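Local coordinates for protein putative glucosidase lplD, ALPHA-GALACTURONIDASE (Bacillus subtilis, PDB 3FEF) that hydrolyses alpha-1,4-linked galacturonate, releasing alpha-D-galacturonate, as an NAD- and manganese-dependent glycosidase of family 4 that forms a homotetramer, at residues H272-E275 with Y281-Q284; I103-S106 with G112-G115; R253-L258 with A264-G269; Q413-L416 with L420-I423. All coordinates share one frame; numbering follows the deposited sequence.

Contact 1 of 4, residues H272-E275 with Y281-Q284; sequences HLAE and YLKQ
Leu-282 leans over Ala-274, and its side chain supplies most of the apolar grip between 272-275 and 281-284. Its CB leads to CG, which stands beside the backbone N and anti to the carbonyl carbon (chi1 -73°); Leu-282 CG itself lies 3.8 Å from Ala-274 O. From there the two methyls divide the work. CD1 is likewise 3.8 Å from the carbonyl O of Ala-274 and also brushes CA of Glu-275. CD2 turns to the methyl of the same alanine, 3.9 Å from Ala-274 CB. That small methyl is shared, since Tyr-281 CB approaches it to 4.0 Å, so the alanine fits between two consecutive residues of the other segment. The tyrosine OH lies against Asp-257 at a doubtfully short separation and is hydrogen-bonded to Arg-425 of a second subunit. The Glu-275 carboxylate accepts the backbone N-H groups of Val-107 and Gly-108, while His-272 stacks on the metal ligand His-206, which ties the short helix to the metal site. In the fold, the contact closes the loop leaving helix 270-273, with helix 253-262 against Tyr-281 and the loop holding Gln-105 and Ser-106 against Glu-275 and Leu-282.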
loop_
_atom_site.group_PDB
_atom_site.type_symbol
_atom_site.label_atom_id
_atom_site.label_comp_id
_atom_site.label_asym_id
_atom_site.label_seq_id
_atom_site.Cartn_x
_atom_site.Cartn_y
_atom_site.Cartn_z
ATOM N N HIS A 272 4.892 -26.741 19.349
ATOM C CA HIS A 272 5.063 -25.941 18.136
ATOM C C HIS A 272 5.439 -24.511 18.469
ATOM O O HIS A 272 6.308 -23.936 17.822
ATOM C CB HIS A 272 3.792 -25.941 17.294
ATOM C CG HIS A 272 3.525 -27.246 16.623
ATOM N ND1 HIS A 272 2.402 -28.002 16.887
ATOM C CD2 HIS A 272 4.242 -27.938 15.709
ATOM C CE1 HIS A 272 2.438 -29.105 16.161
ATOM N NE2 HIS A 272 3.537 -29.084 15.426
ATOM N N LEU A 273 4.778 -23.946 19.477
ATOM C CA LEU A 273 5.024 -22.576 19.895
ATOM C C LEU A 273 6.472 -22.433 20.282
ATOM O O LEU A 273 7.117 -21.416 19.999
ATOM C CB LEU A 273 4.157 -22.228 21.118
ATOM C CG LEU A 273 2.638 -22.111 20.914
ATOM C CD1 LEU A 273 1.898 -21.971 22.260
ATOM C CD2 LEU A 273 2.272 -20.953 19.942
ATOM N N ALA A 274 6.967 -23.456 20.969
ATOM C CA ALA A 274 8.305 -23.420 21.543
ATOM C C ALA A 274 9.396 -23.157 20.504
ATOM O O ALA A 274 10.465 -22.703 20.845
ATOM C CB ALA A 274 8.597 -24.713 22.294
ATOM N N GLU A 275 9.134 -23.420 19.235
ATOM C CA GLU A 275 10.205 -23.293 18.252
ATOM C C GLU A 275 10.327 -21.889 17.641
ATOM O O GLU A 275 11.266 -21.628 16.877
ATOM C CB GLU A 275 10.010 -24.321 17.144
ATOM C CG GLU A 275 9.627 -25.699 17.664
ATOM C CD GLU A 275 9.920 -26.784 16.656
ATOM O OE1 GLU A 275 9.160 -26.909 15.664
ATOM O OE2 GLU A 275 10.923 -27.503 16.853
ATOM N N TYR A 281 12.280 -23.014 27.024
ATOM C CA TYR A 281 11.392 -24.141 26.701
ATOM C C TYR A 281 12.061 -25.395 26.153
ATOM O O TYR A 281 11.865 -26.491 26.681
ATOM C CB TYR A 281 10.323 -23.700 25.701
ATOM C CG TYR A 281 9.689 -22.370 26.040
ATOM C CD1 TYR A 281 9.143 -22.137 27.307
ATOM C CD2 TYR A 281 9.643 -21.345 25.107
ATOM C CE1 TYR A 281 8.552 -20.928 27.615
ATOM C CE2 TYR A 281 9.057 -20.123 25.416
ATOM C CZ TYR A 281 8.511 -19.924 26.664
ATOM O OH TYR A 281 7.937 -18.711 26.972
ATOM N N LEU A 282 12.818 -25.235 25.078
ATOM C CA LEU A 282 13.341 -26.371 24.319
ATOM C C LEU A 282 14.452 -27.100 25.062
ATOM O O LEU A 282 14.726 -28.262 24.788
ATOM C CB LEU A 282 13.848 -25.911 22.951
ATOM C CG LEU A 282 12.765 -25.540 21.938
ATOM C CD1 LEU A 282 13.400 -25.038 20.634
ATOM C CD2 LEU A 282 11.864 -26.747 21.680
ATOM N N LYS A 283 15.080 -26.415 26.011
ATOM C CA LYS A 283 16.166 -27.014 26.773
ATOM C C LYS A 283 15.699 -27.639 28.076
ATOM O O LYS A 283 16.426 -28.402 28.677
ATOM C CB LYS A 283 17.274 -25.986 27.023
ATOM C CG LYS A 283 17.912 -25.527 25.712
ATOM C CD LYS A 283 18.899 -24.390 25.883
ATOM C CE LYS A 283 19.880 -24.371 24.708
ATOM N NZ LYS A 283 21.053 -23.468 24.966
ATOM N N GLN A 284 14.487 -27.313 28.512
ATOM C CA GLN A 284 13.938 -27.896 29.734
ATOM C C GLN A 284 12.500 -28.298 29.493
ATOM O O GLN A 284 11.605 -27.827 30.180
ATOM C CB GLN A 284 14.012 -26.899 30.903
ATOM C CG GLN A 284 15.421 -26.399 31.224
ATOM C CD GLN A 284 15.434 -25.198 32.177
ATOM O OE1 GLN A 284 14.630 -25.111 33.106
ATOM N NE2 GLN A 284 16.360 -24.270 31.949
#

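Contact 2 of 4, residues I103-S106 with G112-G115; sequences IYQS and GPGG
With its CG beside the backbone N (chi1 -66°) and the chain extended beyond it, Gln-105 carries its amide straight to the first turn of helix 112-136. The third torsion, 100°, turns the amide so that OE1 receives the N-H of Gly-114. This bond is 2.9 Å long from Gly-114 N to Gln-105 OE1, with an N-H...O angle of 153°. The donor lies in the carbonyl plane and on a lone pair. A side-chain oxygen from the loop just ahead of the helix thus takes up an amide of the first helical turn, where N-H groups have no carbonyl one turn earlier to bond to. The helix belongs to the Rossmann-like, NAD-binding part of family 4 glycosidases, and Gln-105 ties the loop after helix 88-96 to its start. The other half of the amide is occupied too, as NE2 donates to the carbonyl of Asp-94. Cut back to an alanine, this position would lose both amide bonds, and the Gly-114 N-H would probably be left without this acceptor and the loop freer to shift against the helix start. Pro-113 packs beside the polar bond, its CD 3.6 Å from Gln-105 OE1. Pro-113 CG also lies 3.9 Å from Ile-103 CG2. Both flanking glycines matter for the fit: a CB on Gly-112 or on Gly-114 would come within 3.1 Å of Gln-105 OE1, and Gly-112 moreover has a positive phi. The N-H of Gly-112 is bonded to Asp-418, just after helix 408-417.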
loop_
_atom_site.group_PDB
_atom_site.type_symbol
_atom_site.label_atom_id
_atom_site.label_comp_id
_atom_site.label_asym_id
_atom_site.label_seq_id
_atom_site.Cartn_x
_atom_site.Cartn_y
_atom_site.Cartn_z
ATOM N N ILE A 103 21.680 -26.936 19.611
ATOM C CA ILE A 103 20.339 -26.532 19.217
ATOM C C ILE A 103 19.365 -27.699 19.276
ATOM O O ILE A 103 19.536 -28.683 18.553
ATOM C CB ILE A 103 20.334 -25.971 17.783
ATOM C CG1 ILE A 103 21.198 -24.703 17.718
ATOM C CG2 ILE A 103 18.889 -25.712 17.314
ATOM C CD1 ILE A 103 21.464 -24.217 16.323
ATOM N N TYR A 104 18.360 -27.587 20.148
ATOM C CA TYR A 104 17.294 -28.573 20.225
ATOM C C TYR A 104 16.030 -28.108 19.534
ATOM O O TYR A 104 15.719 -26.915 19.497
ATOM C CB TYR A 104 17.008 -28.945 21.680
ATOM C CG TYR A 104 18.170 -29.700 22.250
ATOM C CD1 TYR A 104 18.120 -31.074 22.398
ATOM C CD2 TYR A 104 19.353 -29.045 22.562
ATOM C CE1 TYR A 104 19.199 -31.773 22.882
ATOM C CE2 TYR A 104 20.436 -29.738 23.051
ATOM C CZ TYR A 104 20.347 -31.099 23.204
ATOM O OH TYR A 104 21.409 -31.801 23.683
ATOM N N GLN A 105 15.317 -29.071 18.980
ATOM C CA GLN A 105 14.090 -28.827 18.263
ATOM C C GLN A 105 13.068 -29.855 18.716
ATOM O O GLN A 105 13.386 -31.031 18.879
ATOM C CB GLN A 105 14.329 -28.971 16.759
ATOM C CG GLN A 105 15.258 -27.922 16.173
ATOM C CD GLN A 105 15.541 -28.174 14.705
ATOM O OE1 GLN A 105 14.945 -27.541 13.830
ATOM N NE2 GLN A 105 16.435 -29.117 14.427
ATOM N N SER A 106 11.837 -29.420 18.910
ATOM C CA SER A 106 10.811 -30.338 19.365
ATOM C C SER A 106 10.117 -31.020 18.190
ATOM O O SER A 106 9.669 -32.151 18.306
ATOM C CB SER A 106 9.796 -29.600 20.240
ATOM O OG SER A 106 9.330 -28.434 19.586
ATOM N N GLY A 112 13.167 -23.050 12.575
ATOM C CA GLY A 112 14.433 -23.564 13.091
ATOM C C GLY A 112 15.224 -24.168 11.934
ATOM O O GLY A 112 14.780 -24.108 10.767
ATOM N N PRO A 113 16.409 -24.736 12.234
ATOM C CA PRO A 113 17.257 -25.334 11.202
ATOM C C PRO A 113 16.535 -26.425 10.409
ATOM O O PRO A 113 16.588 -26.441 9.187
ATOM C CB PRO A 113 18.443 -25.916 11.991
ATOM C CG PRO A 113 18.228 -25.585 13.427
ATOM C CD PRO A 113 17.093 -24.606 13.526
ATOM N N GLY A 114 15.846 -27.332 11.090
ATOM C CA GLY A 114 15.117 -28.393 10.393
ATOM C C GLY A 114 13.994 -27.890 9.513
ATOM O O GLY A 114 13.761 -28.414 8.411
ATOM N N GLY A 115 13.267 -26.895 10.004
ATOM C CA GLY A 115 12.195 -26.308 9.229
ATOM C C GLY A 115 12.734 -25.708 7.935
ATOM O O GLY A 115 12.176 -25.930 6.870
#

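Contact 3 of 4, residues R253-L258 with A264-G269; sequences RVAFDL and AIPAAG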
loop_
_atom_site.group_PDB
_atom_site.type_symbol
_atom_site.label_atom_id
_atom_site.label_comp_id
_atom_site.label_asym_id
_atom_site.label_seq_id
_atom_site.Cartn_x
_atom_site.Cartn_y
_atom_site.Cartn_z
ATOM N N ARG A 253 1.790 -24.955 29.882
ATOM C CA ARG A 253 2.669 -23.998 30.542
ATOM C C ARG A 253 3.268 -22.993 29.562
ATOM O O ARG A 253 3.454 -21.823 29.899
ATOM C CB ARG A 253 3.787 -24.722 31.298
ATOM C CG ARG A 253 3.269 -25.487 32.524
ATOM C CD ARG A 253 4.314 -25.541 33.636
ATOM N NE ARG A 253 4.589 -24.222 34.191
ATOM C CZ ARG A 253 5.819 -23.752 34.364
ATOM N NH1 ARG A 253 6.862 -24.509 34.036
ATOM N NH2 ARG A 253 6.009 -22.550 34.879
ATOM N N VAL A 254 3.589 -23.454 28.359
ATOM C CA VAL A 254 4.196 -22.570 27.372
ATOM C C VAL A 254 3.163 -21.541 26.899
ATOM O O VAL A 254 3.466 -20.357 26.770
ATOM C CB VAL A 254 4.762 -23.342 26.157
ATOM C CG1 VAL A 254 5.328 -22.341 25.115
ATOM C CG2 VAL A 254 5.856 -24.338 26.600
ATOM N N ALA A 255 1.935 -21.998 26.659
ATOM C CA ALA A 255 0.866 -21.106 26.265
ATOM C C ALA A 255 0.557 -20.076 27.351
ATOM O O ALA A 255 0.304 -18.909 27.044
ATOM C CB ALA A 255 -0.406 -21.902 25.895
ATOM N N PHE A 256 0.552 -20.499 28.613
ATOM C CA PHE A 256 0.293 -19.548 29.699
ATOM C C PHE A 256 1.401 -18.519 29.783
ATOM O O PHE A 256 1.145 -17.344 30.021
ATOM C CB PHE A 256 0.117 -20.247 31.057
ATOM C CG PHE A 256 -1.103 -21.114 31.131
ATOM C CD1 PHE A 256 -2.294 -20.705 30.545
ATOM C CD2 PHE A 256 -1.070 -22.334 31.784
ATOM C CE1 PHE A 256 -3.430 -21.507 30.600
ATOM C CE2 PHE A 256 -2.215 -23.142 31.845
ATOM C CZ PHE A 256 -3.388 -22.729 31.254
ATOM N N ASP A 257 2.632 -18.966 29.586
ATOM C CA ASP A 257 3.781 -18.084 29.679
ATOM C C ASP A 257 3.752 -17.033 28.556
ATOM O O ASP A 257 3.999 -15.868 28.802
ATOM C CB ASP A 257 5.075 -18.906 29.634
ATOM C CG ASP A 257 6.315 -18.076 29.947
ATOM O OD1 ASP A 257 6.450 -17.655 31.110
ATOM O OD2 ASP A 257 7.158 -17.851 29.032
ATOM N N LEU A 258 3.439 -17.449 27.329
ATOM C CA LEU A 258 3.332 -16.513 26.207
ATOM C C LEU A 258 2.176 -15.559 26.408
ATOM O O LEU A 258 2.297 -14.370 26.105
ATOM C CB LEU A 258 3.151 -17.247 24.885
ATOM C CG LEU A 258 4.292 -18.219 24.583
ATOM C CD1 LEU A 258 4.195 -18.754 23.181
ATOM C CD2 LEU A 258 5.626 -17.555 24.803
ATOM N N ALA A 264 -2.270 -12.026 24.205
ATOM C CA ALA A 264 -3.172 -12.758 23.313
ATOM C C ALA A 264 -2.977 -14.235 23.596
ATOM O O ALA A 264 -1.953 -14.619 24.098
ATOM C CB ALA A 264 -2.891 -12.430 21.842
ATOM N N ILE A 265 -3.962 -15.066 23.286
ATOM C CA ILE A 265 -3.867 -16.476 23.587
ATOM C C ILE A 265 -3.129 -17.257 22.492
ATOM O O ILE A 265 -3.596 -17.354 21.382
ATOM C CB ILE A 265 -5.269 -17.083 23.764
ATOM C CG1 ILE A 265 -6.020 -16.383 24.915
ATOM C CG2 ILE A 265 -5.171 -18.608 23.933
ATOM C CD1 ILE A 265 -7.494 -16.839 25.084
ATOM N N PRO A 266 -1.982 -17.855 22.828
ATOM C CA PRO A 266 -1.260 -18.618 21.829
ATOM C C PRO A 266 -2.133 -19.789 21.403
ATOM O O PRO A 266 -2.768 -20.422 22.247
ATOM C CB PRO A 266 -0.024 -19.099 22.581
ATOM C CG PRO A 266 0.073 -18.196 23.802
ATOM C CD PRO A 266 -1.350 -17.934 24.156
ATOM N N ALA A 267 -2.197 -20.058 20.104
ATOM C CA ALA A 267 -3.200 -21.007 19.596
ATOM C C ALA A 267 -2.605 -22.169 18.816
ATOM O O ALA A 267 -3.067 -22.476 17.725
ATOM C CB ALA A 267 -4.242 -20.258 18.734
ATOM N N ALA A 268 -1.569 -22.791 19.383
ATOM C CA ALA A 268 -0.994 -24.056 18.907
ATOM C C ALA A 268 -0.435 -24.818 20.110
ATOM O O ALA A 268 -0.269 -24.240 21.184
ATOM C CB ALA A 268 0.124 -23.815 17.863
ATOM N N GLY A 269 -0.130 -26.102 19.927
ATOM C CA GLY A 269 0.458 -26.889 21.004
ATOM C C GLY A 269 1.789 -26.288 21.451
ATOM O O GLY A 269 2.525 -25.686 20.657
#
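Apolar packing comes first: the ring of Pro-266 presses its CG against helix 253-262, between Ala-255 and Leu-258, residues one turn apart on one side of the helix. The tightest approach is Leu-258 CB to Pro-266 CG at 3.4 Å, closer than usual van der Waals contact. Ala-255 is met more loosely, with its CB 4.3 Å from Pro-266 CG. With the leucine's CG beside its backbone N (chi1 -58°), the branched end is carried off to one side and CB meets the ring.

The second kind of contact is ring carbon against backbone oxygen. Ala-255 O lies 3.3 Å from Pro-266 CG and 3.5 Å from Pro-266 CD, both ring carbons lying against the carbonyl oxygen. Lacking an N-H, the proline offers this surface carbon alone.

Polar ties run to outside residues. Asp-270, at the start of helix 270-273, accepts the N-H groups of Val-254 and Ala-255, while Asp-257 reaches Arg-425 of a second subunit. In the fold, helix 253-262 packs on strand 265-266, which pairs antiparallel with strand 207-215; Trp-209 of that strand touches Leu-258 and Pro-266, while helices 171-187 and 220-231 cover Ile-265.

Contact 4 of 4, residues Q413-L416 with L420-I423; sequences QAFL and LVQI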
loop_
_atom_site.group_PDB
_atom_site.type_symbol
_atom_site.label_atom_id
_atom_site.label_comp_id
_atom_site.label_asym_id
_atom_site.label_seq_id
_atom_site.Cartn_x
_atom_site.Cartn_y
_atom_site.Cartn_z
ATOM N N GLN A 413 21.137 -17.132 4.536
ATOM C CA GLN A 413 20.664 -15.901 5.177
ATOM C C GLN A 413 19.430 -16.161 6.031
ATOM O O GLN A 413 19.358 -15.713 7.169
ATOM C CB GLN A 413 20.360 -14.828 4.135
ATOM C CG GLN A 413 21.573 -14.478 3.287
ATOM C CD GLN A 413 22.702 -13.958 4.147
ATOM O OE1 GLN A 413 23.860 -14.355 3.989
ATOM N NE2 GLN A 413 22.365 -13.084 5.085
ATOM N N ALA A 414 18.462 -16.891 5.491
ATOM C CA ALA A 414 17.287 -17.241 6.283
ATOM C C ALA A 414 17.729 -18.087 7.485
ATOM O O ALA A 414 17.386 -17.786 8.634
ATOM C CB ALA A 414 16.262 -17.987 5.421
ATOM N N PHE A 415 18.501 -19.135 7.211
ATOM C CA PHE A 415 19.074 -19.967 8.263
ATOM C C PHE A 415 19.668 -19.129 9.387
ATOM O O PHE A 415 19.380 -19.381 10.570
ATOM C CB PHE A 415 20.129 -20.909 7.669
ATOM C CG PHE A 415 20.533 -22.057 8.581
ATOM C CD1 PHE A 415 21.657 -21.958 9.392
ATOM C CD2 PHE A 415 19.811 -23.252 8.584
ATOM C CE1 PHE A 415 22.059 -23.028 10.209
ATOM C CE2 PHE A 415 20.187 -24.322 9.401
ATOM C CZ PHE A 415 21.321 -24.216 10.213
ATOM N N LEU A 416 20.498 -18.144 9.024
ATOM C CA LEU A 416 21.106 -17.244 10.009
ATOM C C LEU A 416 20.107 -16.349 10.749
ATOM O O LEU A 416 20.341 -15.932 11.884
ATOM C CB LEU A 416 22.151 -16.335 9.329
ATOM C CG LEU A 416 23.471 -16.933 8.838
ATOM C CD1 LEU A 416 24.376 -15.829 8.258
ATOM C CD2 LEU A 416 24.155 -17.659 9.987
ATOM N N LEU A 420 16.259 -19.822 16.345
ATOM C CA LEU A 420 16.883 -20.951 17.048
ATOM C C LEU A 420 18.367 -21.089 16.748
ATOM O O LEU A 420 19.064 -21.843 17.414
ATOM C CB LEU A 420 16.169 -22.275 16.775
ATOM C CG LEU A 420 14.760 -22.424 17.342
ATOM C CD1 LEU A 420 14.257 -23.812 16.986
ATOM C CD2 LEU A 420 14.746 -22.182 18.868
ATOM N N VAL A 421 18.853 -20.351 15.754
ATOM C CA VAL A 421 20.249 -20.471 15.345
ATOM C C VAL A 421 21.120 -19.396 15.993
ATOM O O VAL A 421 21.408 -18.370 15.397
ATOM C CB VAL A 421 20.373 -20.483 13.816
ATOM C CG1 VAL A 421 21.816 -20.643 13.387
ATOM C CG2 VAL A 421 19.498 -21.612 13.236
ATOM N N GLN A 422 21.529 -19.653 17.229
ATOM C CA GLN A 422 22.305 -18.688 18.018
ATOM C C GLN A 422 23.752 -19.132 18.201
ATOM O O GLN A 422 24.269 -19.134 19.310
ATOM C CB GLN A 422 21.669 -18.498 19.401
ATOM C CG GLN A 422 20.390 -17.682 19.399
ATOM C CD GLN A 422 20.232 -16.889 20.685
ATOM O OE1 GLN A 422 19.382 -15.999 20.788
ATOM N NE2 GLN A 422 21.060 -17.212 21.682
ATOM N N ILE A 423 24.398 -19.513 17.112
ATOM C CA ILE A 423 25.750 -20.029 17.175
ATOM C C ILE A 423 26.617 -19.155 16.273
ATOM O O ILE A 423 26.081 -18.372 15.505
ATOM C CB ILE A 423 25.796 -21.497 16.719
ATOM C CG1 ILE A 423 25.235 -21.631 15.305
ATOM C CG2 ILE A 423 25.007 -22.379 17.700
ATOM C CD1 ILE A 423 25.128 -23.089 14.808
HETATM O O HOH W 1 22.472 -16.737 13.521
#
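The turn that follows helix 408-417, before the last modelled helix 425-435, folds back on the helix it has just left, and Val-421 is the residue that makes the return contact with Phe-415. Val-421 points its side chain at the helix, with CG1 anti to its backbone N (chi1 -179°), a setting that sends both methyls to the phenylalanine. CG2 lies over one face of the ring, 4.2 Å above its plane and offset toward the rim, and it also rests 3.5 Å from the carbonyl O of Phe-415. CG1 reaches the ring at Phe-415 CE1, at 4.0 Å. The two side chains meet at about a right angle. Phe-432 and Pro-113 bound the ring as well: Phe-432, on helix 425-435, meets it edge-to-face, while Pro-113 of helix 112-136 touches both Phe-415 and Val-421.

A water joins the two backbones, donating to Leu-416 O (2.8 Å from the water oxygen) and to Val-421 O (2.7 Å from it). Leu-416 O and Val-421 O are 4.4 Å apart; two acceptors cannot bond each other, and the water supplies the hydrogens. With both its hydrogens committed to these carbonyls, the water is likely to hold the two oxygens at this spacing, and the turn is probably steadied by both the water bridge and the Val-421 packing.

Contacts 1, 2 and 4 form one continuous patch, with contact 3 joined to it through contact 1. Contact 1 touches contact 2 where Leu-282 CD1 lies 3.2 Å from Tyr-104 O, and contact 3 where Leu-273 CD1 packs 3.5 Å from Pro-266 CB. It meets contact 4 through Leu-282 CD1 and Leu-420 CD2, 3.6 Å apart. Contacts 2 and 4 abut at Pro-113 CB and Phe-415 CE2, 3.5 Å apart, whereas contacts 3 and 4 do not touch, their centres being about 24 Å apart. In contact 1 the Glu-275 side chain lies about 10 Å from the magnesium ion and about 6 Å from that of His-206; in contact 2, Gly-115 is about 13 Å from the ion.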